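Local coordinates for SusD family protein (Bacteroides uniformis, PDB 7KV1) that probably binds beta-glucan at the surface of a human gut bacterium, as a SusD-type glycan-binding protein built on tetratricopeptide-like helices, at residues N81-G86 with R340-Q345; V115-I120 with N157-Y162; N165-L170 with A180-A185. One frame throughout, in Å; residues are numbered along the deposited sequence.

Interaction 1 of 3, residues N81-G86 with R340-Q345; sequences NFWVGG and RLETYQ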
loop_
_atom_site.group_PDB
_atom_site.type_symbol
_atom_site.label_atom_id
_atom_site.label_comp_id
_atom_site.label_asym_id
_atom_site.label_seq_id
_atom_site.Cartn_x
_atom_site.Cartn_y
_atom_site.Cartn_z
ATOM N N ASN A 81 13.895 3.497 -0.055
ATOM C CA ASN A 81 13.962 3.293 1.423
ATOM C C ASN A 81 14.815 2.051 1.781
ATOM O O ASN A 81 15.440 2.033 2.888
ATOM C CB ASN A 81 12.589 3.129 2.057
ATOM C CG ASN A 81 11.842 4.433 2.243
ATOM O OD1 ASN A 81 12.469 5.486 2.428
ATOM N ND2 ASN A 81 10.515 4.354 2.174
ATOM N N PHE A 82 14.797 1.032 0.930
ATOM C CA PHE A 82 15.302 -0.327 1.273
ATOM C C PHE A 82 16.235 -0.828 0.181
ATOM O O PHE A 82 16.163 -0.379 -0.957
ATOM C CB PHE A 82 14.147 -1.324 1.397
ATOM C CG PHE A 82 13.250 -1.030 2.568
ATOM C CD1 PHE A 82 13.572 -1.515 3.834
ATOM C CD2 PHE A 82 12.164 -0.169 2.428
ATOM C CE1 PHE A 82 12.790 -1.192 4.928
ATOM C CE2 PHE A 82 11.361 0.110 3.522
ATOM C CZ PHE A 82 11.685 -0.378 4.771
ATOM N N TRP A 83 17.003 -1.856 0.514
ATOM C CA TRP A 83 17.605 -2.764 -0.481
ATOM C C TRP A 83 16.678 -3.981 -0.562
ATOM O O TRP A 83 15.854 -4.185 0.355
ATOM C CB TRP A 83 19.030 -3.142 -0.079
ATOM C CG TRP A 83 19.957 -2.009 0.209
ATOM C CD1 TRP A 83 20.605 -1.788 1.380
ATOM C CD2 TRP A 83 20.380 -0.966 -0.701
ATOM N NE1 TRP A 83 21.415 -0.698 1.264
ATOM C CE2 TRP A 83 21.287 -0.148 0.016
ATOM C CE3 TRP A 83 20.058 -0.619 -2.020
ATOM C CZ2 TRP A 83 21.881 0.987 -0.534
ATOM C CZ3 TRP A 83 20.657 0.492 -2.580
ATOM C CH2 TRP A 83 21.562 1.278 -1.847
ATOM N N VAL A 84 16.777 -4.747 -1.629
ATOM C CA VAL A 84 15.951 -5.966 -1.795
ATOM C C VAL A 84 16.455 -7.041 -0.818
ATOM O O VAL A 84 15.604 -7.659 -0.159
ATOM C CB VAL A 84 15.950 -6.440 -3.251
ATOM C CG1 VAL A 84 15.286 -7.803 -3.390
ATOM C CG2 VAL A 84 15.225 -5.414 -4.104
ATOM N N GLY A 85 17.764 -7.265 -0.756
ATOM C CA GLY A 85 18.354 -8.275 0.143
ATOM C C GLY A 85 18.133 -9.699 -0.352
ATOM O O GLY A 85 18.215 -9.940 -1.587
ATOM N N GLY A 86 17.829 -10.615 0.560
ATOM C CA GLY A 86 17.817 -12.065 0.281
ATOM C C GLY A 86 19.213 -12.647 0.310
ATOM O O GLY A 86 20.168 -11.915 0.687
ATOM N N ARG A 340 18.032 0.910 4.263
ATOM C CA ARG A 340 19.232 1.704 3.873
ATOM C C ARG A 340 19.653 2.583 5.043
ATOM O O ARG A 340 18.768 3.083 5.776
ATOM C CB ARG A 340 19.014 2.552 2.621
ATOM C CG ARG A 340 18.713 1.685 1.417
ATOM C CD ARG A 340 18.054 2.381 0.235
ATOM N NE ARG A 340 18.944 3.258 -0.475
ATOM C CZ ARG A 340 18.912 3.459 -1.801
ATOM N NH1 ARG A 340 18.093 2.773 -2.590
ATOM N NH2 ARG A 340 19.784 4.283 -2.333
ATOM N N LEU A 341 20.962 2.779 5.183
ATOM C CA LEU A 341 21.533 3.680 6.217
ATOM C C LEU A 341 20.992 5.096 6.008
ATOM O O LEU A 341 20.716 5.805 6.986
ATOM C CB LEU A 341 23.069 3.654 6.128
ATOM C CG LEU A 341 23.812 4.535 7.146
ATOM C CD1 LEU A 341 23.381 4.232 8.583
ATOM C CD2 LEU A 341 25.326 4.363 6.999
ATOM N N GLU A 342 20.873 5.513 4.765
ATOM C CA GLU A 342 20.340 6.838 4.377
ATOM C C GLU A 342 18.921 6.982 4.947
ATOM O O GLU A 342 18.550 8.062 5.401
ATOM C CB GLU A 342 20.456 6.948 2.848
ATOM C CG GLU A 342 21.882 6.716 2.287
ATOM C CD GLU A 342 22.581 5.334 2.272
ATOM O OE1 GLU A 342 21.946 4.289 2.020
ATOM O OE2 GLU A 342 23.828 5.304 2.464
ATOM N N THR A 343 18.133 5.920 4.997
ATOM C CA THR A 343 16.763 5.976 5.573
ATOM C C THR A 343 16.821 6.205 7.092
ATOM O O THR A 343 15.953 6.943 7.648
ATOM C CB THR A 343 15.975 4.718 5.209
ATOM O OG1 THR A 343 16.175 4.525 3.812
ATOM C CG2 THR A 343 14.507 4.817 5.545
ATOM N N TYR A 344 17.737 5.532 7.782
ATOM C CA TYR A 344 17.937 5.785 9.225
ATOM C C TYR A 344 18.381 7.243 9.382
ATOM O O TYR A 344 17.818 7.985 10.218
ATOM C CB TYR A 344 18.910 4.765 9.815
ATOM C CG TYR A 344 19.269 5.050 11.245
ATOM C CD1 TYR A 344 18.461 4.634 12.291
ATOM C CD2 TYR A 344 20.403 5.788 11.544
ATOM C CE1 TYR A 344 18.779 4.929 13.611
ATOM C CE2 TYR A 344 20.747 6.081 12.856
ATOM C CZ TYR A 344 19.926 5.656 13.886
ATOM O OH TYR A 344 20.240 5.996 15.163
ATOM N N GLN A 345 19.362 7.678 8.603
ATOM C CA GLN A 345 20.018 9.012 8.811
ATOM C C GLN A 345 19.110 10.196 8.432
ATOM O O GLN A 345 19.386 11.311 8.898
ATOM C CB GLN A 345 21.330 9.091 8.024
ATOM C CG GLN A 345 22.360 8.101 8.521
ATOM C CD GLN A 345 23.617 8.108 7.684
ATOM O OE1 GLN A 345 23.607 8.393 6.488
ATOM N NE2 GLN A 345 24.713 7.762 8.323
HETATM O O HOH W 1 22.724 1.301 3.240
#

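Interaction 2 of 3, residues V115-I120 with N157-Y162; sequences VDYSGI and NMLWHY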
loop_
_atom_site.group_PDB
_atom_site.type_symbol
_atom_site.label_atom_id
_atom_site.label_comp_id
_atom_site.label_asym_id
_atom_site.label_seq_id
_atom_site.Cartn_x
_atom_site.Cartn_y
_atom_site.Cartn_z
ATOM N N VAL A 115 -3.679 -12.579 -8.305
ATOM C CA VAL A 115 -4.419 -12.179 -7.078
ATOM C C VAL A 115 -5.524 -11.188 -7.448
ATOM O O VAL A 115 -6.697 -11.405 -7.085
ATOM C CB VAL A 115 -3.463 -11.555 -6.052
ATOM C CG1 VAL A 115 -4.233 -10.896 -4.923
ATOM C CG2 VAL A 115 -2.464 -12.565 -5.518
ATOM N N ASP A 116 -5.170 -10.101 -8.134
ATOM C CA ASP A 116 -6.137 -9.003 -8.410
ATOM C C ASP A 116 -7.290 -9.522 -9.282
ATOM O O ASP A 116 -8.456 -9.243 -8.947
ATOM C CB ASP A 116 -5.448 -7.787 -9.019
ATOM C CG ASP A 116 -4.489 -7.090 -8.065
ATOM O OD1 ASP A 116 -4.682 -7.188 -6.815
ATOM O OD2 ASP A 116 -3.537 -6.465 -8.589
ATOM N N TYR A 117 -7.007 -10.249 -10.373
ATOM C CA TYR A 117 -8.086 -10.778 -11.247
ATOM C C TYR A 117 -8.904 -11.854 -10.518
ATOM O O TYR A 117 -10.090 -12.011 -10.853
ATOM C CB TYR A 117 -7.559 -11.194 -12.632
ATOM C CG TYR A 117 -7.315 -10.003 -13.515
ATOM C CD1 TYR A 117 -8.373 -9.233 -13.984
ATOM C CD2 TYR A 117 -6.029 -9.615 -13.854
ATOM C CE1 TYR A 117 -8.155 -8.127 -14.797
ATOM C CE2 TYR A 117 -5.795 -8.520 -14.667
ATOM C CZ TYR A 117 -6.858 -7.754 -15.120
ATOM O OH TYR A 117 -6.611 -6.665 -15.909
ATOM N N SER A 118 -8.316 -12.609 -9.596
ATOM C CA SER A 118 -9.074 -13.547 -8.742
ATOM C C SER A 118 -10.055 -12.767 -7.859
ATOM O O SER A 118 -11.235 -13.120 -7.803
ATOM C CB SER A 118 -8.143 -14.389 -7.925
ATOM O OG SER A 118 -7.356 -15.200 -8.783
ATOM N N GLY A 119 -9.587 -11.707 -7.209
ATOM C CA GLY A 119 -10.479 -10.797 -6.474
ATOM C C GLY A 119 -11.591 -10.270 -7.357
ATOM O O GLY A 119 -12.795 -10.301 -6.944
ATOM N N ILE A 120 -11.235 -9.777 -8.530
ATOM C CA ILE A 120 -12.232 -9.166 -9.455
ATOM C C ILE A 120 -13.301 -10.216 -9.822
ATOM O O ILE A 120 -14.494 -9.930 -9.632
ATOM C CB ILE A 120 -11.512 -8.516 -10.635
ATOM C CG1 ILE A 120 -10.783 -7.255 -10.177
ATOM C CG2 ILE A 120 -12.481 -8.220 -11.756
ATOM C CD1 ILE A 120 -9.563 -6.960 -11.008
ATOM N N ASN A 157 -7.294 -1.074 -8.751
ATOM C CA ASN A 157 -6.376 0.035 -8.400
ATOM C C ASN A 157 -4.938 -0.511 -8.327
ATOM O O ASN A 157 -3.994 0.175 -8.754
ATOM C CB ASN A 157 -6.823 0.701 -7.098
ATOM C CG ASN A 157 -5.872 1.788 -6.672
ATOM O OD1 ASN A 157 -5.513 2.654 -7.485
ATOM N ND2 ASN A 157 -5.463 1.724 -5.410
ATOM N N MET A 158 -4.773 -1.696 -7.743
ATOM C CA MET A 158 -3.465 -2.387 -7.667
ATOM C C MET A 158 -2.948 -2.693 -9.082
ATOM O O MET A 158 -1.806 -2.322 -9.403
ATOM C CB MET A 158 -3.583 -3.673 -6.843
ATOM C CG MET A 158 -2.265 -4.223 -6.401
ATOM S SD MET A 158 -2.532 -5.638 -5.292
ATOM C CE MET A 158 -3.322 -4.839 -3.901
ATOM N N LEU A 159 -3.774 -3.286 -9.934
ATOM C CA LEU A 159 -3.410 -3.575 -11.349
ATOM C C LEU A 159 -2.965 -2.291 -12.045
ATOM O O LEU A 159 -1.932 -2.299 -12.744
ATOM C CB LEU A 159 -4.606 -4.183 -12.080
ATOM C CG LEU A 159 -4.943 -5.614 -11.683
ATOM C CD1 LEU A 159 -6.339 -5.977 -12.178
ATOM C CD2 LEU A 159 -3.898 -6.600 -12.224
ATOM N N TRP A 160 -3.767 -1.247 -11.904
ATOM C CA TRP A 160 -3.538 0.056 -12.558
ATOM C C TRP A 160 -2.206 0.610 -12.090
ATOM O O TRP A 160 -1.440 1.072 -12.942
ATOM C CB TRP A 160 -4.696 0.997 -12.225
ATOM C CG TRP A 160 -4.555 2.398 -12.712
ATOM C CD1 TRP A 160 -4.440 2.840 -13.997
ATOM C CD2 TRP A 160 -4.612 3.576 -11.895
ATOM N NE1 TRP A 160 -4.355 4.214 -14.020
ATOM C CE2 TRP A 160 -4.465 4.692 -12.753
ATOM C CE3 TRP A 160 -4.670 3.798 -10.513
ATOM C CZ2 TRP A 160 -4.397 6.001 -12.275
ATOM C CZ3 TRP A 160 -4.689 5.094 -10.048
ATOM C CH2 TRP A 160 -4.555 6.185 -10.915
ATOM N N HIS A 161 -1.912 0.552 -10.790
ATOM C CA HIS A 161 -0.661 1.140 -10.229
ATOM C C HIS A 161 0.568 0.431 -10.806
ATOM O O HIS A 161 1.567 1.122 -11.105
ATOM C CB HIS A 161 -0.640 1.080 -8.689
ATOM C CG HIS A 161 -1.163 2.285 -7.978
ATOM N ND1 HIS A 161 -2.505 2.567 -7.867
ATOM C CD2 HIS A 161 -0.521 3.291 -7.335
ATOM C CE1 HIS A 161 -2.666 3.649 -7.136
ATOM N NE2 HIS A 161 -1.460 4.140 -6.832
ATOM N N TYR A 162 0.529 -0.900 -10.891
ATOM C CA TYR A 162 1.718 -1.739 -11.243
ATOM C C TYR A 162 1.820 -1.886 -12.761
ATOM O O TYR A 162 2.911 -1.559 -13.297
ATOM C CB TYR A 162 1.694 -3.089 -10.508
ATOM C CG TYR A 162 2.131 -2.945 -9.084
ATOM C CD1 TYR A 162 3.456 -2.724 -8.755
ATOM C CD2 TYR A 162 1.201 -2.906 -8.068
ATOM C CE1 TYR A 162 3.847 -2.512 -7.440
ATOM C CE2 TYR A 162 1.578 -2.711 -6.756
ATOM C CZ TYR A 162 2.903 -2.497 -6.441
ATOM O OH TYR A 162 3.258 -2.258 -5.150
#

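Interaction 3 of 3, residues N165-L170 with A180-A185; sequences NVPFYL and APQYTA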
loop_
_atom_site.group_PDB
_atom_site.type_symbol
_atom_site.label_atom_id
_atom_site.label_comp_id
_atom_site.label_asym_id
_atom_site.label_seq_id
_atom_site.Cartn_x
_atom_site.Cartn_y
_atom_site.Cartn_z
ATOM N N ASN A 165 -1.864 -0.720 -18.168
ATOM C CA ASN A 165 -2.591 -1.059 -19.414
ATOM C C ASN A 165 -3.128 -2.483 -19.266
ATOM O O ASN A 165 -2.400 -3.436 -19.573
ATOM C CB ASN A 165 -1.682 -0.867 -20.636
ATOM C CG ASN A 165 -1.034 0.504 -20.679
ATOM O OD1 ASN A 165 -1.718 1.512 -20.853
ATOM N ND2 ASN A 165 0.285 0.559 -20.566
ATOM N N VAL A 166 -4.333 -2.647 -18.738
ATOM C CA VAL A 166 -4.793 -3.981 -18.286
ATOM C C VAL A 166 -6.172 -4.288 -18.859
ATOM O O VAL A 166 -6.947 -3.382 -19.135
ATOM C CB VAL A 166 -4.796 -4.071 -16.755
ATOM C CG1 VAL A 166 -3.394 -3.886 -16.197
ATOM C CG2 VAL A 166 -5.794 -3.076 -16.150
ATOM N N PRO A 167 -6.486 -5.584 -19.056
ATOM C CA PRO A 167 -7.856 -6.040 -19.301
ATOM C C PRO A 167 -8.819 -5.475 -18.246
ATOM O O PRO A 167 -8.527 -5.506 -17.045
ATOM C CB PRO A 167 -7.776 -7.567 -19.187
ATOM C CG PRO A 167 -6.350 -7.856 -19.563
ATOM C CD PRO A 167 -5.546 -6.711 -18.969
ATOM N N PHE A 168 -9.918 -4.921 -18.726
ATOM C CA PHE A 168 -10.931 -4.255 -17.888
ATOM C C PHE A 168 -12.297 -4.894 -18.137
ATOM O O PHE A 168 -12.794 -4.799 -19.265
ATOM C CB PHE A 168 -10.904 -2.745 -18.150
ATOM C CG PHE A 168 -11.628 -2.026 -17.050
ATOM C CD1 PHE A 168 -12.991 -1.852 -17.106
ATOM C CD2 PHE A 168 -10.963 -1.710 -15.880
ATOM C CE1 PHE A 168 -13.667 -1.245 -16.062
ATOM C CE2 PHE A 168 -11.644 -1.121 -14.838
ATOM C CZ PHE A 168 -12.994 -0.911 -14.929
ATOM N N TYR A 169 -12.871 -5.537 -17.123
ATOM C CA TYR A 169 -14.234 -6.118 -17.201
ATOM C C TYR A 169 -14.966 -5.971 -15.861
ATOM O O TYR A 169 -14.352 -6.219 -14.783
ATOM C CB TYR A 169 -14.203 -7.590 -17.614
ATOM C CG TYR A 169 -13.347 -8.529 -16.807
ATOM C CD1 TYR A 169 -11.983 -8.586 -17.006
ATOM C CD2 TYR A 169 -13.920 -9.470 -15.961
ATOM C CE1 TYR A 169 -11.198 -9.527 -16.367
ATOM C CE2 TYR A 169 -13.150 -10.409 -15.295
ATOM C CZ TYR A 169 -11.775 -10.426 -15.487
ATOM O OH TYR A 169 -10.972 -11.339 -14.845
ATOM N N LEU A 170 -16.261 -5.650 -15.930
ATOM C CA LEU A 170 -17.150 -5.571 -14.737
ATOM C C LEU A 170 -18.188 -6.714 -14.743
ATOM O O LEU A 170 -19.058 -6.705 -13.859
ATOM C CB LEU A 170 -17.805 -4.190 -14.733
ATOM C CG LEU A 170 -16.851 -3.003 -14.653
ATOM C CD1 LEU A 170 -17.629 -1.692 -14.634
ATOM C CD2 LEU A 170 -15.912 -3.092 -13.445
ATOM N N ALA A 180 -11.076 -9.945 -21.811
ATOM C CA ALA A 180 -11.626 -8.579 -21.812
ATOM C C ALA A 180 -10.684 -7.667 -22.596
ATOM O O ALA A 180 -9.491 -7.929 -22.707
ATOM C CB ALA A 180 -11.823 -8.144 -20.379
ATOM N N PRO A 181 -11.188 -6.531 -23.110
ATOM C CA PRO A 181 -10.351 -5.619 -23.878
ATOM C C PRO A 181 -9.297 -5.021 -22.926
ATOM O O PRO A 181 -9.635 -4.743 -21.791
ATOM C CB PRO A 181 -11.350 -4.599 -24.426
ATOM C CG PRO A 181 -12.480 -4.625 -23.423
ATOM C CD PRO A 181 -12.574 -6.063 -22.948
ATOM N N GLN A 182 -8.046 -4.948 -23.380
ATOM C CA GLN A 182 -6.960 -4.221 -22.671
ATOM C C GLN A 182 -7.192 -2.711 -22.834
ATOM O O GLN A 182 -7.164 -2.200 -23.967
ATOM C CB GLN A 182 -5.598 -4.671 -23.178
ATOM C CG GLN A 182 -4.421 -4.141 -22.362
ATOM C CD GLN A 182 -3.127 -4.562 -23.012
ATOM O OE1 GLN A 182 -3.113 -4.891 -24.198
ATOM N NE2 GLN A 182 -2.035 -4.518 -22.270
ATOM N N TYR A 183 -7.427 -2.012 -21.718
ATOM C CA TYR A 183 -7.497 -0.530 -21.683
ATOM C C TYR A 183 -6.103 0.046 -21.476
ATOM O O TYR A 183 -5.227 -0.660 -20.894
ATOM C CB TYR A 183 -8.373 -0.083 -20.526
ATOM C CG TYR A 183 -9.848 -0.257 -20.710
ATOM C CD1 TYR A 183 -10.387 -1.150 -21.619
ATOM C CD2 TYR A 183 -10.711 0.459 -19.899
ATOM C CE1 TYR A 183 -11.760 -1.304 -21.740
ATOM C CE2 TYR A 183 -12.079 0.342 -20.041
ATOM C CZ TYR A 183 -12.598 -0.532 -20.960
ATOM O OH TYR A 183 -13.941 -0.626 -21.041
ATOM N N THR A 184 -5.921 1.300 -21.894
ATOM C CA THR A 184 -4.742 2.120 -21.550
ATOM C C THR A 184 -4.839 2.461 -20.049
ATOM O O THR A 184 -5.959 2.425 -19.496
ATOM C CB THR A 184 -4.602 3.340 -22.468
ATOM O OG1 THR A 184 -5.638 4.239 -22.051
ATOM C CG2 THR A 184 -4.656 2.977 -23.948
ATOM N N ALA A 185 -3.721 2.797 -19.394
ATOM C CA ALA A 185 -3.723 3.223 -17.970
ATOM C C ALA A 185 -4.771 4.333 -17.758
ATOM O O ALA A 185 -5.580 4.212 -16.794
ATOM C CB ALA A 185 -2.361 3.686 -17.549
#

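Interaction 1 of 3, residues N81-G86 with R340-Q345
Two hydrogen bonds grip a single backbone oxygen, N81 O. The first comes from R340 N, 3.1 Å from N81 O; it lies in the carbonyl plane, on a lone pair, and is close to straight at 165°. The second is given by the hydroxyl of T343, whose OG1 sits 2.8 Å from N81 O and approaches from above that plane. R340 is the N-cap of helix 341-345, and threonine suits its place in the first turn because its short side chain, with OG1 beside its own backbone N, turns the hydroxyl out to this carbonyl. The N81 amide bonds through ND2 to E76, while OD1 borders the T343 methyl.

The cation-pi stack is carried by R340 and W83. The arginine chain runs extended from CB to CD and bends at chi3 (72°), which lays the guanidinium flat against the outer part of the six-membered ring, off-centre, the two planes 17° apart and CZ 3.4 Å from W83 CH2. Further back, the methylene R340 CG rests over the five-membered ring, 3.6 Å from its centroid, as a CH-pi contact. An arginine thus serves the indole twice, with its aliphatic stem and with its charged head, and a broad indole is long enough to take both on one face.

A water bridges the indole and the start of the helix: it accepts from W83 NE1 (3.1 Å from the water oxygen) and from L341 N, and donates weakly to E342 OE1.

W83 also meets Y498 edge-to-face and touches F99 of helix 93-99, while F82 packs on L378 of strand 376-378. The contact therefore joins the loop between helices 71-76 and 93-99 to helix 341-345, beside the small sheet of strands 358-360 and 376-378.

Interaction 2 of 3, residues V115-I120 with N157-Y162
Helix 110-129 and helix 138-162 run nearly antiparallel here, the axes of their short segments 151° apart in direction and 9.9 Å apart at closest approach. D116 and L159 face each other most directly, with CA atoms 6.7 Å apart.

L159 carries most of the apolar contact. Its CD1 lies over one face of the Y117 ring, 3.7 Å from the centroid and shifted toward the rim, and the same methyl meets I120 CD1 tip to tip at 3.6 Å. A branched leucine suits this place because its second methyl, CD2, can also reach the ring while CG rests on D116 CB, 3.5 Å away. The tyrosine offers a flat apolar face and a polar tip, its OH bonded to P167 O. An alanine at Y117 would have neither the ring face nor the OH, and the packing of L159 and the fixing of the loop after helix 138-162 would probably be loosened. Beside this apolar patch the D116 carboxylate crosses the M158 chain, with OD1 3.1 Å from SD. OD1 is buried with no polar partner in the model, a setting that would probably raise the acid's pKa.

Y155 and Y156 of helix 138-162 extend the seam along D116, Y117 and I120. Such antiparallel pairing of successive helices is characteristic of the tetratricopeptide-like helical scaffold of SusD proteins.

Interaction 3 of 3, residues N165-L170 with A180-A185
F168 and Y183 form the apolar centre. The phenylalanine CB stands over the middle of the Y183 ring, 3.6 Å from its centroid and almost on the ring normal, so the tyrosine face is filled by a methylene. The rings themselves are nearly parallel, at 23°, but slid so far apart that they barely overlap. With CG anti to the backbone N (chi1 -164°), the F168 ring is carried past the tyrosine toward E191 and L192 of helix 185-201. Tyrosine suits position 183 because its face takes the methylene while its OH bonds to E191.

A second apolar patch lies near A180, whose CB is 3.4 Å from Y169 CD1 and also borders P167 CB; a methyl is small enough to fit beside the tyrosine with the backbones so close.

Between these patches the chains form a single beta bridge, P167 with Q182, their CA atoms 3.9 Å apart, within a loop that joins helix 138-162 to helix 185-201 of the helical SusD scaffold. The chains run in roughly opposed directions. Hydrogen bonds flank the bridge: F168 N donates to P181 O at 3.1 Å, nearly along the C=O axis, and Y183 N to V166 O at 3.0 Å. Proline has no N-H to give, and P167 instead turns its CA toward P181 O in a C-H...O contact.

At the polar edge, the extended Q182 chain brings NE2 to 2.9 Å from N165 O, an almost straight bond (169°) in the plane of the glutamine amide, while its OE1 takes a bond from V524 N. N165 OD1 accepts from A185 N at 2.8 Å, where helix 185-201 begins behind its N-cap T184, and N165 ND2 reaches across to N526.

Overall arrangement
From the N terminus, the chain first passes 81-86, which waits some 250 residues for its partner 340-345, so interaction 1 closes a very long loop and joins the N-terminal, starch-binding-associated region to the SusD family region. Interactions 2 and 3 both lie within that loop and follow one another without crossing: 115-120 pairs with 157-162 across an intervening helical connection, and then 165-170 turns back on 180-185 after ten residues or so. Their centres are about 11 Å apart, and they touch where Y117 meets P167 and where W160 packs on A185, linking helices 110-129 and 138-162 to the start of 185-201. Interaction 1 stands apart, its centre about 27 Å from that of interaction 2.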